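Long-range contacts in hypothetical protein (Bacteroides caccae, PDB 4M8R), which is of unknown function but probably combines an Ig-like N-terminal domain with a WD40-like domain of the beta-propeller class: residues A[271-276]-A[283-288]; A[297-302]-A[331-336]; A[303-308]-A[367-372]; A[341-346]-A[359-364]. All coordinates share one frame; numbering follows the deposited sequence.

Contact 1. Residues A[271-276]-A[283-288]; sequences ILLSAR and VPMLYN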
loop_
_atom_site.group_PDB
_atom_site.type_symbol
_atom_site.label_atom_id
_atom_site.label_comp_id
_atom_site.label_asym_id
_atom_site.label_seq_id
_atom_site.Cartn_x
_atom_site.Cartn_y
_atom_site.Cartn_z
ATOM N N ILE A 271 -27.857 -0.089 6.659
ATOM C CA ILE A 271 -28.087 0.731 5.473
ATOM C C ILE A 271 -29.280 1.650 5.690
ATOM O O ILE A 271 -30.330 1.209 6.144
ATOM C CB ILE A 271 -28.340 -0.143 4.225
ATOM C CG1 ILE A 271 -27.057 -0.898 3.839
ATOM C CG2 ILE A 271 -28.819 0.716 3.057
ATOM C CD1 ILE A 271 -27.256 -2.043 2.863
ATOM N N LEU A 272 -29.119 2.920 5.337
ATOM C CA LEU A 272 -30.189 3.909 5.460
ATOM C C LEU A 272 -30.941 4.041 4.142
ATOM O O LEU A 272 -30.338 4.277 3.101
ATOM C CB LEU A 272 -29.625 5.280 5.850
ATOM C CG LEU A 272 -29.103 5.477 7.276
ATOM C CD1 LEU A 272 -27.908 4.579 7.564
ATOM C CD2 LEU A 272 -28.732 6.938 7.481
ATOM N N LEU A 273 -32.259 3.894 4.199
ATOM C CA LEU A 273 -33.115 4.097 3.039
ATOM C C LEU A 273 -34.228 5.074 3.391
ATOM O O LEU A 273 -34.482 5.356 4.562
ATOM C CB LEU A 273 -33.746 2.775 2.604
ATOM C CG LEU A 273 -32.813 1.586 2.388
ATOM C CD1 LEU A 273 -33.605 0.285 2.335
ATOM C CD2 LEU A 273 -32.007 1.782 1.118
ATOM N N SER A 274 -34.884 5.591 2.360
ATOM C CA SER A 274 -36.117 6.341 2.535
ATOM C C SER A 274 -37.170 5.759 1.604
ATOM O O SER A 274 -36.849 5.280 0.511
ATOM C CB SER A 274 -35.905 7.832 2.258
ATOM O OG SER A 274 -35.597 8.073 0.895
ATOM N N ALA A 275 -38.420 5.793 2.053
ATOM C CA ALA A 275 -39.539 5.261 1.287
ATOM C C ALA A 275 -40.643 6.303 1.163
ATOM O O ALA A 275 -40.980 6.987 2.135
ATOM C CB ALA A 275 -40.077 4.002 1.947
ATOM N N ARG A 276 -41.210 6.397 -0.038
ATOM C CA ARG A 276 -42.288 7.330 -0.336
ATOM C C ARG A 276 -43.643 6.639 -0.152
ATOM O O ARG A 276 -43.915 5.628 -0.794
ATOM C CB ARG A 276 -42.140 7.819 -1.778
ATOM C CG ARG A 276 -43.059 8.964 -2.166
ATOM C CD ARG A 276 -43.013 9.214 -3.666
ATOM N NE ARG A 276 -43.547 10.529 -4.014
ATOM C CZ ARG A 276 -44.843 10.843 -4.056
ATOM N NH1 ARG A 276 -45.782 9.943 -3.773
ATOM N NH2 ARG A 276 -45.203 12.080 -4.383
ATOM N N VAL A 283 -40.819 8.238 4.834
ATOM C CA VAL A 283 -40.335 7.700 6.110
ATOM C C VAL A 283 -38.902 7.186 5.972
ATOM O O VAL A 283 -38.514 6.712 4.904
ATOM C CB VAL A 283 -41.226 6.554 6.638
ATOM C CG1 VAL A 283 -42.625 7.064 6.951
ATOM C CG2 VAL A 283 -41.283 5.393 5.652
ATOM N N PRO A 284 -38.113 7.278 7.056
ATOM C CA PRO A 284 -36.809 6.634 7.065
ATOM C C PRO A 284 -36.949 5.136 7.326
ATOM O O PRO A 284 -37.762 4.724 8.159
ATOM C CB PRO A 284 -36.076 7.331 8.213
ATOM C CG PRO A 284 -37.144 7.825 9.118
ATOM C CD PRO A 284 -38.404 7.970 8.322
HETATM N N MSE A 285 -36.164 4.338 6.607
HETATM C CA MSE A 285 -36.218 2.884 6.707
HETATM C C MSE A 285 -34.810 2.374 6.789
HETATM O O MSE A 285 -33.979 2.700 5.939
HETATM C CB MSE A 285 -36.967 2.380 5.472
HETATM C CG MSE A 285 -36.719 0.916 5.114
HETATM SE SE MSE A 285 -38.148 -0.225 5.833
HETATM C CE MSE A 285 -39.691 0.559 4.897
ATOM N N LEU A 286 -34.525 1.573 7.813
ATOM C CA LEU A 286 -33.207 0.964 7.972
ATOM C C LEU A 286 -33.213 -0.482 7.490
ATOM O O LEU A 286 -34.241 -1.167 7.551
ATOM C CB LEU A 286 -32.762 1.022 9.431
ATOM C CG LEU A 286 -32.638 2.421 10.036
ATOM C CD1 LEU A 286 -32.204 2.330 11.491
ATOM C CD2 LEU A 286 -31.665 3.275 9.237
ATOM N N TYR A 287 -32.062 -0.935 7.001
ATOM C CA TYR A 287 -31.910 -2.306 6.529
ATOM C C TYR A 287 -30.627 -2.912 7.081
ATOM O O TYR A 287 -29.548 -2.341 6.945
ATOM C CB TYR A 287 -31.924 -2.352 5.001
ATOM C CG TYR A 287 -31.536 -3.692 4.406
ATOM C CD1 TYR A 287 -32.433 -4.755 4.387
ATOM C CD2 TYR A 287 -30.277 -3.891 3.855
ATOM C CE1 TYR A 287 -32.081 -5.979 3.838
ATOM C CE2 TYR A 287 -29.916 -5.111 3.308
ATOM C CZ TYR A 287 -30.821 -6.150 3.298
ATOM O OH TYR A 287 -30.464 -7.360 2.751
ATOM N N ASN A 288 -30.770 -4.070 7.715
ATOM C CA ASN A 288 -29.656 -4.847 8.235
ATOM C C ASN A 288 -29.649 -6.170 7.480
ATOM O O ASN A 288 -30.627 -6.916 7.551
ATOM C CB ASN A 288 -29.849 -5.084 9.738
ATOM C CG ASN A 288 -28.652 -5.754 10.395
ATOM O OD1 ASN A 288 -27.870 -6.450 9.749
ATOM N ND2 ASN A 288 -28.519 -5.559 11.699
#
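The beta hairpin of strands 270-276 and 282-288 sets Ile-271 against Tyr-287, Leu-273 against Met-285 and Ala-275 against Val-283 as antiparallel hydrogen-bonded pairs. Each pair exchanges two backbone bonds; in the middle one, Leu-273 N reaches Met-285 O at 2.7 Å. Leu-273 O accepts Met-285 N in return and also the hydroxyl of Tyr-329, so two donors grip it. These three pairs share one face of the sheet. There Tyr-287 holds CG anti to its backbone N (chi1 170°), and Ile-271 CD1 meets the ring at its edge, in plane, 3.7 Å from Tyr-287 CD2. Leu-273 runs alongside the same tyrosine, its CD1 4.1 Å from Tyr-287 CB. Small Ala-275 offers only CB, which lies 4.1 Å from Val-283 CG2. The opposite face carries Leu-272 CG against Leu-286 CD2 at 3.9 Å, and Ser-274 beside Pro-284. This pair is non-hydrogen-bonded, so a proline, lacking an N-H, costs no bond to segment 271-276. Ser-274 suits a buried seam because its OG is hydrogen-bonded to Ile-304 O of the next sheet. Such a hairpin, flanked by strands 262-264 and 292-295, forms the middle of a four-stranded antiparallel meander, consistent with a propeller blade.

Contact 2. Residues A[297-302]-A[331-336]; sequences EGIEAD and IYYSSG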
loop_
_atom_site.group_PDB
_atom_site.type_symbol
_atom_site.label_atom_id
_atom_site.label_comp_id
_atom_site.label_asym_id
_atom_site.label_seq_id
_atom_site.Cartn_x
_atom_site.Cartn_y
_atom_site.Cartn_z
ATOM N N GLU A 297 -39.052 4.752 13.567
ATOM C CA GLU A 297 -40.367 5.296 13.933
ATOM C C GLU A 297 -40.338 6.767 14.343
ATOM O O GLU A 297 -39.301 7.296 14.733
ATOM C CB GLU A 297 -40.986 4.475 15.072
ATOM C CG GLU A 297 -41.313 3.026 14.718
ATOM C CD GLU A 297 -42.477 2.879 13.748
ATOM O OE1 GLU A 297 -43.176 3.879 13.471
ATOM O OE2 GLU A 297 -42.695 1.748 13.256
ATOM N N GLY A 298 -41.497 7.416 14.236
ATOM C CA GLY A 298 -41.690 8.778 14.735
ATOM C C GLY A 298 -41.471 9.902 13.733
ATOM O O GLY A 298 -41.730 11.062 14.047
ATOM N N ILE A 299 -41.002 9.570 12.530
ATOM C CA ILE A 299 -40.747 10.572 11.495
ATOM C C ILE A 299 -41.568 10.293 10.235
ATOM O O ILE A 299 -41.474 9.212 9.645
ATOM C CB ILE A 299 -39.247 10.635 11.123
ATOM C CG1 ILE A 299 -38.413 11.129 12.315
ATOM C CG2 ILE A 299 -39.024 11.543 9.916
ATOM C CD1 ILE A 299 -37.892 10.025 13.212
ATOM N N GLU A 300 -42.371 11.277 9.840
ATOM C CA GLU A 300 -43.092 11.256 8.572
ATOM C C GLU A 300 -42.997 12.657 7.965
ATOM O O GLU A 300 -43.645 13.593 8.440
ATOM C CB GLU A 300 -44.549 10.835 8.779
ATOM C CG GLU A 300 -45.294 10.513 7.490
ATOM C CD GLU A 300 -46.580 9.734 7.727
ATOM O OE1 GLU A 300 -47.493 10.269 8.394
ATOM O OE2 GLU A 300 -46.682 8.590 7.232
ATOM N N ALA A 301 -42.177 12.794 6.924
ATOM C CA ALA A 301 -41.811 14.104 6.382
ATOM C C ALA A 301 -42.161 14.240 4.900
ATOM O O ALA A 301 -42.651 13.299 4.278
ATOM C CB ALA A 301 -40.324 14.345 6.593
ATOM N N ASP A 302 -41.905 15.421 4.345
ATOM C CA ASP A 302 -42.237 15.717 2.949
ATOM C C ASP A 302 -41.125 15.346 1.974
ATOM O O ASP A 302 -41.365 15.267 0.772
ATOM C CB ASP A 302 -42.608 17.193 2.801
ATOM C CG ASP A 302 -43.858 17.550 3.577
ATOM O OD1 ASP A 302 -44.848 16.800 3.474
ATOM O OD2 ASP A 302 -43.851 18.578 4.287
ATOM N N ILE A 331 -33.879 15.733 6.275
ATOM C CA ILE A 331 -35.322 15.684 6.500
ATOM C C ILE A 331 -35.950 17.037 6.172
ATOM O O ILE A 331 -35.551 18.056 6.735
ATOM C CB ILE A 331 -35.635 15.286 7.958
ATOM C CG1 ILE A 331 -35.199 13.837 8.189
ATOM C CG2 ILE A 331 -37.122 15.438 8.258
ATOM C CD1 ILE A 331 -35.083 13.457 9.646
ATOM N N TYR A 332 -36.936 17.032 5.272
ATOM C CA TYR A 332 -37.569 18.262 4.793
ATOM C C TYR A 332 -39.058 18.315 5.117
ATOM O O TYR A 332 -39.784 17.357 4.866
ATOM C CB TYR A 332 -37.374 18.405 3.279
ATOM C CG TYR A 332 -38.218 19.497 2.649
ATOM C CD1 TYR A 332 -37.816 20.828 2.698
ATOM C CD2 TYR A 332 -39.416 19.197 2.009
ATOM C CE1 TYR A 332 -38.582 21.830 2.129
ATOM C CE2 TYR A 332 -40.192 20.191 1.436
ATOM C CZ TYR A 332 -39.773 21.506 1.499
ATOM O OH TYR A 332 -40.549 22.495 0.932
ATOM N N TYR A 333 -39.498 19.446 5.667
ATOM C CA TYR A 333 -40.916 19.722 5.887
ATOM C C TYR A 333 -41.283 20.995 5.128
ATOM O O TYR A 333 -40.542 21.979 5.176
ATOM C CB TYR A 333 -41.210 19.919 7.378
ATOM C CG TYR A 333 -41.024 18.675 8.230
ATOM C CD1 TYR A 333 -42.026 17.712 8.320
ATOM C CD2 TYR A 333 -39.850 18.471 8.958
ATOM C CE1 TYR A 333 -41.863 16.578 9.103
ATOM C CE2 TYR A 333 -39.678 17.342 9.745
ATOM C CZ TYR A 333 -40.685 16.397 9.816
ATOM O OH TYR A 333 -40.520 15.270 10.598
ATOM N N SER A 334 -42.424 20.981 4.441
ATOM C CA SER A 334 -42.856 22.136 3.648
ATOM C C SER A 334 -43.400 23.290 4.499
ATOM O O SER A 334 -43.423 24.430 4.044
ATOM C CB SER A 334 -43.907 21.728 2.606
ATOM O OG SER A 334 -43.581 20.493 2.003
ATOM N N SER A 335 -43.824 23.000 5.729
ATOM C CA SER A 335 -44.405 24.019 6.606
ATOM C C SER A 335 -44.157 23.727 8.088
ATOM O O SER A 335 -43.550 22.709 8.437
ATOM C CB SER A 335 -45.906 24.119 6.338
ATOM O OG SER A 335 -46.509 22.845 6.435
ATOM N N GLY A 336 -44.610 24.637 8.951
ATOM C CA GLY A 336 -44.561 24.435 10.397
ATOM C C GLY A 336 -43.271 24.891 11.055
ATOM O O GLY A 336 -42.457 25.589 10.444
#
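Asp-302 and Tyr-333 both place CG beside their backbone N, anti to the carbonyl carbon (chi1 -64° and -67°), and the carboxylate of the first then meets Ser-334 while the ring of the second lies against Ala-301. Asp-302 OD2 takes the N-H of Ser-334 at 2.8 Å on its anti lone pair, in a bond that is nearly straight (170°). A weak bond from Ser-334 OG reaches the same oxygen, whereas Asp-302 OD1 forms a salt bridge with Lys-281. The backbone adds Asp-302 N to Tyr-332 O at 2.9 Å. Ala-301 CB sits over one face of the Tyr-333 ring, offset toward the rim and 4.0 Å from its centroid, a CH-pi contact that a small side chain can make without forcing the loop and the strand apart. Ala-301 CB also touches Ile-331 CG2, at 3.8 Å. Farther out, Ile-299 crosses Tyr-333 at about a right angle, Ile-299 CG2 lying 4.1 Å from Tyr-333 OH. An alanine in place of Asp-302 would probably leave Ser-334 N without its acceptor and Lys-281 without its countercharge. With donors at both oxygens, the carboxylate is likely to remain ionised, pinning the chain just past strand 325-333 to the loop 297-302 beside an apolar patch.

Contact 3. Residues A[303-308]-A[367-372]; sequences AIIPFY and KKVVSI. With EDO (1,2-ethanediol), chain H.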
loop_
_atom_site.group_PDB
_atom_site.type_symbol
_atom_site.label_atom_id
_atom_site.label_comp_id
_atom_site.label_asym_id
_atom_site.label_seq_id
_atom_site.Cartn_x
_atom_site.Cartn_y
_atom_site.Cartn_z
ATOM N N ALA A 303 -39.916 15.140 2.490
ATOM C CA ALA A 303 -38.829 14.532 1.713
ATOM C C ALA A 303 -37.734 14.042 2.652
ATOM O O ALA A 303 -37.444 14.678 3.672
ATOM C CB ALA A 303 -38.255 15.515 0.702
ATOM N N ILE A 304 -37.151 12.892 2.320
ATOM C CA ILE A 304 -36.061 12.323 3.099
ATOM C C ILE A 304 -35.021 11.746 2.151
ATOM O O ILE A 304 -35.342 10.911 1.303
ATOM C CB ILE A 304 -36.542 11.214 4.055
ATOM C CG1 ILE A 304 -37.584 11.766 5.034
ATOM C CG2 ILE A 304 -35.364 10.629 4.831
ATOM C CD1 ILE A 304 -38.155 10.726 5.972
ATOM N N ILE A 305 -33.781 12.202 2.297
ATOM C CA ILE A 305 -32.673 11.698 1.503
ATOM C C ILE A 305 -31.537 11.295 2.443
ATOM O O ILE A 305 -31.068 12.119 3.226
ATOM C CB ILE A 305 -32.156 12.769 0.524
ATOM C CG1 ILE A 305 -33.310 13.336 -0.312
ATOM C CG2 ILE A 305 -31.075 12.184 -0.382
ATOM C CD1 ILE A 305 -32.921 14.532 -1.160
ATOM N N PRO A 306 -31.087 10.031 2.369
ATOM C CA PRO A 306 -29.928 9.648 3.163
ATOM C C PRO A 306 -28.641 10.261 2.613
ATOM O O PRO A 306 -28.541 10.509 1.412
ATOM C CB PRO A 306 -29.878 8.117 3.020
ATOM C CG PRO A 306 -31.144 7.716 2.345
ATOM C CD PRO A 306 -31.595 8.907 1.568
ATOM N N PHE A 307 -27.667 10.496 3.484
ATOM C CA PHE A 307 -26.366 10.993 3.049
ATOM C C PHE A 307 -25.241 10.438 3.904
ATOM O O PHE A 307 -25.478 9.843 4.952
ATOM C CB PHE A 307 -26.335 12.522 3.102
ATOM C CG PHE A 307 -26.475 13.082 4.490
ATOM C CD1 PHE A 307 -25.370 13.191 5.323
ATOM C CD2 PHE A 307 -27.707 13.497 4.965
ATOM C CE1 PHE A 307 -25.496 13.702 6.603
ATOM C CE2 PHE A 307 -27.837 14.013 6.242
ATOM C CZ PHE A 307 -26.735 14.113 7.064
ATOM N N TYR A 308 -24.016 10.634 3.432
ATOM C CA TYR A 308 -22.837 10.359 4.236
ATOM C C TYR A 308 -21.760 11.401 3.996
ATOM O O TYR A 308 -21.700 11.997 2.927
ATOM C CB TYR A 308 -22.285 8.963 3.938
ATOM C CG TYR A 308 -21.557 8.822 2.622
ATOM C CD1 TYR A 308 -22.247 8.565 1.439
ATOM C CD2 TYR A 308 -20.169 8.915 2.566
ATOM C CE1 TYR A 308 -21.580 8.417 0.234
ATOM C CE2 TYR A 308 -19.490 8.770 1.370
ATOM C CZ TYR A 308 -20.199 8.527 0.206
ATOM O OH TYR A 308 -19.520 8.393 -0.979
ATOM N N LYS A 367 -35.974 26.395 2.079
ATOM C CA LYS A 367 -35.197 25.796 0.984
ATOM C C LYS A 367 -35.389 24.289 0.991
ATOM O O LYS A 367 -35.327 23.661 2.046
ATOM C CB LYS A 367 -33.709 26.136 1.102
ATOM C CG LYS A 367 -33.430 27.620 0.937
ATOM C CD LYS A 367 -31.963 27.933 0.701
ATOM C CE LYS A 367 -31.761 29.442 0.641
ATOM N NZ LYS A 367 -30.383 29.829 0.236
ATOM N N LYS A 368 -35.630 23.720 -0.187
ATOM C CA LYS A 368 -35.873 22.286 -0.328
ATOM C C LYS A 368 -34.710 21.594 -1.035
ATOM O O LYS A 368 -34.394 21.910 -2.184
ATOM C CB LYS A 368 -37.167 22.045 -1.110
ATOM C CG LYS A 368 -37.587 20.583 -1.159
ATOM C CD LYS A 368 -38.890 20.383 -1.914
ATOM C CE LYS A 368 -39.228 18.906 -2.028
ATOM N NZ LYS A 368 -40.353 18.654 -2.966
ATOM N N VAL A 369 -34.079 20.647 -0.342
ATOM C CA VAL A 369 -32.995 19.855 -0.918
ATOM C C VAL A 369 -33.587 18.810 -1.851
ATOM O O VAL A 369 -34.471 18.066 -1.445
ATOM C CB VAL A 369 -32.182 19.125 0.170
ATOM C CG1 VAL A 369 -31.135 18.211 -0.461
ATOM C CG2 VAL A 369 -31.516 20.119 1.110
ATOM N N VAL A 370 -33.100 18.760 -3.088
ATOM C CA VAL A 370 -33.583 17.785 -4.082
ATOM C C VAL A 370 -32.521 16.791 -4.561
ATOM O O VAL A 370 -32.852 15.799 -5.211
ATOM C CB VAL A 370 -34.197 18.475 -5.319
ATOM C CG1 VAL A 370 -35.529 19.114 -4.953
ATOM C CG2 VAL A 370 -33.233 19.496 -5.916
ATOM N N SER A 371 -31.256 17.061 -4.252
ATOM C CA SER A 371 -30.186 16.132 -4.551
ATOM C C SER A 371 -29.030 16.341 -3.584
ATOM O O SER A 371 -28.759 17.467 -3.162
ATOM C CB SER A 371 -29.703 16.324 -5.987
ATOM O OG SER A 371 -28.938 15.213 -6.423
ATOM N N ILE A 372 -28.371 15.239 -3.222
ATOM C CA ILE A 372 -27.144 15.270 -2.427
ATOM C C ILE A 372 -26.135 14.335 -3.080
ATOM O O ILE A 372 -26.489 13.246 -3.526
ATOM C CB ILE A 372 -27.384 14.808 -0.970
ATOM C CG1 ILE A 372 -28.516 15.609 -0.325
ATOM C CG2 ILE A 372 -26.107 14.950 -0.147
ATOM C CD1 ILE A 372 -28.784 15.241 1.118
HETATM C C1 EDO H . -26.095 10.597 -0.661
HETATM O O1 EDO H . -26.447 10.247 -2.002
HETATM C C2 EDO H . -24.620 10.969 -0.633
HETATM O O2 EDO H . -24.222 11.441 0.662
#
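Lys-368, extended with CG anti to its backbone N (chi1 -173°), brings CE to 4.5 Å from Ala-303 CB; its long aliphatic chain can cover the alanine at the margin of the contact. Val-369 turns toward the other strand and sets CG1 4.1 Å from Ile-305 CD1. Ile-305 CD1 also rests on backbone, 3.9 Å from Val-369 O and close to Val-370 C. At Val-370 a psi of -13° interrupts the extended chain, and the CB atoms of both Val-370 and Ser-371 point away from segment 303-308; Ser-371 OG bonds instead to Val-419 N. Ile-372 turns back. Its CD1 lies 4.1 Å from Ile-305 CG2, the two isoleucines crossing obliquely, and its CG2 is at 4.1 Å from Phe-307 CB. Beta-branched residues fill this seam well, offering methyls on two branches. Beyond Ile-372 an ethanediol, probably from the crystallisation liquor, lies between the strands: its O2 accepts Tyr-308 N at 2.9 Å, while its O1 makes a weak bond to Ile-372 O. The Tyr-308 side chain touches Val-327, Tyr-323 and Leu-376, with CD1 near the diol O2. An alanine here would keep the backbone bond but would probably open a gap among them. Strand segments whose axes approach to 8.1 Å, 26° from parallel, open two successive four-stranded meanders, consistent with neighbouring beta-propeller blades.

Contact 4. Residues A[341-346]-A[359-364]; sequences SSFRLL and EPFAQL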
loop_
_atom_site.group_PDB
_atom_site.type_symbol
_atom_site.label_atom_id
_atom_site.label_comp_id
_atom_site.label_asym_id
_atom_site.label_seq_id
_atom_site.Cartn_x
_atom_site.Cartn_y
_atom_site.Cartn_z
ATOM N N SER A 341 -35.197 22.283 5.164
ATOM C CA SER A 341 -34.361 21.088 5.118
ATOM C C SER A 341 -33.430 20.990 6.328
ATOM O O SER A 341 -32.603 21.874 6.550
ATOM C CB SER A 341 -33.527 21.109 3.835
ATOM O OG SER A 341 -34.361 21.152 2.689
ATOM N N SER A 342 -33.557 19.903 7.091
ATOM C CA SER A 342 -32.686 19.633 8.242
ATOM C C SER A 342 -31.758 18.453 7.970
ATOM O O SER A 342 -32.189 17.423 7.452
ATOM C CB SER A 342 -33.522 19.328 9.485
ATOM O OG SER A 342 -34.180 20.494 9.937
ATOM N N PHE A 343 -30.490 18.603 8.339
ATOM C CA PHE A 343 -29.509 17.530 8.201
ATOM C C PHE A 343 -29.167 16.985 9.582
ATOM O O PHE A 343 -28.618 17.702 10.421
ATOM C CB PHE A 343 -28.250 18.043 7.511
ATOM C CG PHE A 343 -28.486 18.542 6.113
ATOM C CD1 PHE A 343 -29.007 19.808 5.895
ATOM C CD2 PHE A 343 -28.188 17.746 5.015
ATOM C CE1 PHE A 343 -29.229 20.271 4.609
ATOM C CE2 PHE A 343 -28.407 18.202 3.727
ATOM C CZ PHE A 343 -28.927 19.468 3.524
ATOM N N ARG A 344 -29.499 15.715 9.805
ATOM C CA ARG A 344 -29.381 15.089 11.117
ATOM C C ARG A 344 -28.657 13.748 11.009
ATOM O O ARG A 344 -29.048 12.884 10.215
ATOM C CB ARG A 344 -30.776 14.891 11.706
ATOM C CG ARG A 344 -31.527 16.205 11.912
ATOM C CD ARG A 344 -32.995 16.006 12.239
ATOM N NE ARG A 344 -33.129 15.512 13.624
ATOM C CZ ARG A 344 -34.274 15.205 14.222
ATOM N NH1 ARG A 344 -35.428 15.292 13.568
ATOM N NH2 ARG A 344 -34.257 14.783 15.485
ATOM N N LEU A 345 -27.596 13.580 11.795
ATOM C CA LEU A 345 -26.842 12.330 11.794
ATOM C C LEU A 345 -27.625 11.230 12.483
ATOM O O LEU A 345 -28.404 11.491 13.396
ATOM C CB LEU A 345 -25.492 12.497 12.497
ATOM C CG LEU A 345 -24.475 13.456 11.877
ATOM C CD1 LEU A 345 -23.161 13.359 12.633
ATOM C CD2 LEU A 345 -24.249 13.163 10.400
ATOM N N LEU A 346 -27.431 10.000 12.016
ATOM C CA LEU A 346 -27.939 8.821 12.696
ATOM C C LEU A 346 -26.773 8.199 13.451
ATOM O O LEU A 346 -25.812 7.730 12.837
ATOM C CB LEU A 346 -28.532 7.829 11.693
ATOM C CG LEU A 346 -29.253 6.622 12.294
ATOM C CD1 LEU A 346 -30.449 7.063 13.123
ATOM C CD2 LEU A 346 -29.688 5.667 11.194
ATOM N N GLU A 359 -29.923 15.836 16.840
ATOM C CA GLU A 359 -30.399 17.176 16.508
ATOM C C GLU A 359 -29.635 17.664 15.282
ATOM O O GLU A 359 -28.520 17.201 15.030
ATOM C CB GLU A 359 -30.212 18.134 17.682
ATOM C CG GLU A 359 -31.172 17.890 18.844
ATOM C CD GLU A 359 -32.560 18.479 18.633
ATOM O OE1 GLU A 359 -32.835 19.037 17.548
ATOM O OE2 GLU A 359 -33.387 18.388 19.565
ATOM N N PRO A 360 -30.230 18.580 14.496
ATOM C CA PRO A 360 -29.581 18.948 13.236
ATOM C C PRO A 360 -28.227 19.617 13.444
ATOM O O PRO A 360 -28.041 20.331 14.420
ATOM C CB PRO A 360 -30.566 19.939 12.590
ATOM C CG PRO A 360 -31.813 19.895 13.402
ATOM C CD PRO A 360 -31.442 19.373 14.752
ATOM N N PHE A 361 -27.287 19.354 12.540
ATOM C CA PHE A 361 -26.029 20.102 12.499
ATOM C C PHE A 361 -26.116 21.223 11.460
ATOM O O PHE A 361 -25.253 22.097 11.410
ATOM C CB PHE A 361 -24.835 19.174 12.215
ATOM C CG PHE A 361 -24.903 18.475 10.884
ATOM C CD1 PHE A 361 -24.454 19.102 9.731
ATOM C CD2 PHE A 361 -25.397 17.182 10.789
ATOM C CE1 PHE A 361 -24.510 18.457 8.507
ATOM C CE2 PHE A 361 -25.456 16.535 9.571
ATOM C CZ PHE A 361 -25.011 17.173 8.429
ATOM N N ALA A 362 -27.149 21.171 10.619
ATOM C CA ALA A 362 -27.422 22.214 9.637
ATOM C C ALA A 362 -28.911 22.226 9.314
ATOM O O ALA A 362 -29.540 21.174 9.208
ATOM C CB ALA A 362 -26.610 21.982 8.374
ATOM N N GLN A 363 -29.459 23.427 9.161
ATOM C CA GLN A 363 -30.889 23.632 8.945
ATOM C C GLN A 363 -31.039 24.789 7.965
ATOM O O GLN A 363 -30.418 25.834 8.143
ATOM C CB GLN A 363 -31.578 23.950 10.284
ATOM C CG GLN A 363 -32.945 24.645 10.204
ATOM C CD GLN A 363 -34.130 23.711 10.407
ATOM O OE1 GLN A 363 -34.210 23.006 11.417
ATOM N NE2 GLN A 363 -35.070 23.721 9.461
ATOM N N LEU A 364 -31.850 24.597 6.930
ATOM C CA LEU A 364 -32.095 25.649 5.945
ATOM C C LEU A 364 -33.586 25.881 5.755
ATOM O O LEU A 364 -34.248 25.129 5.039
ATOM C CB LEU A 364 -31.443 25.280 4.617
ATOM C CG LEU A 364 -29.918 25.194 4.690
ATOM C CD1 LEU A 364 -29.381 24.518 3.446
ATOM C CD2 LEU A 364 -29.297 26.573 4.864
#
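Ser-341 and Leu-364 exchange two backbone bonds, of which Leu-364 N to Ser-341 O is 2.9 Å long. The hydroxyl of Ser-341 is engaged outside the hairpin, with Lys-367 O and Val-369 N, which suits a short polar residue to this buried place. Ser-342, on the opposite face, sends OG to Gln-363 OE1 at 2.9 Å, a weak bond; the glutamine, bent at chi2, carries its amide there. Phe-343 then makes the fullest contact. Its N bonds Ala-362 O at 2.9 Å and 172°, and that oxygen also lies at the edge of the Phe-343 ring, in plane. Phe-343 O receives Phe-361 N at 3.0 Å and at the same time sits over one face of the Phe-361 ring. Phe-343 CB joins it in a CH-pi contact 3.9 Å from the ring centroid. Phe-361 holds CG between its backbone N and carbonyl carbon (chi1 62°), which starts the ring back toward Phe-343. Arg-344 uses its aliphatic part, CG resting 3.6 Å from Pro-360 CA, while NE bonds Gln-358 O. Its charge stays apart from Glu-359. Leu-345 crosses Phe-361 at about a right angle, Leu-345 CD2 lying 3.7 Å from Phe-361 CE2. Strand 325-333 pairs with the other edge of strand 340-348. Phe-343, Ala-362 and Leu-364 face the next sheet, meeting Trp-405 of strand 404-407, with Ile-382 and Phe-386 of strand 381-387 close by, and Phe-361 packs on Phe-398 and Trp-400.

In the fold
Contacts 1 and 3 are buried, whereas contacts 2 and 4 are partly exposed and lie farther from the centre of the chain. Contacts 1 and 4 are both hairpins, held within a sheet by backbone bonds; contact 3 instead joins two sheets through apolar side chains, and contact 2 adds a carboxylate grip to one backbone bond and a CH-pi contact. Contacts 2, 3 and 4 share the sheet of strands 303-310, 325-333, 340-348 and 355-364: Tyr-332 N bonds Ala-303 O, and Ile-331 N bonds Ser-342 O. Contact 4 is nested in sequence within contact 3, and Ser-341 OG connects them. The hairpin of contact 1 packs on this sheet through Pro-306, Ile-304 and Leu-346.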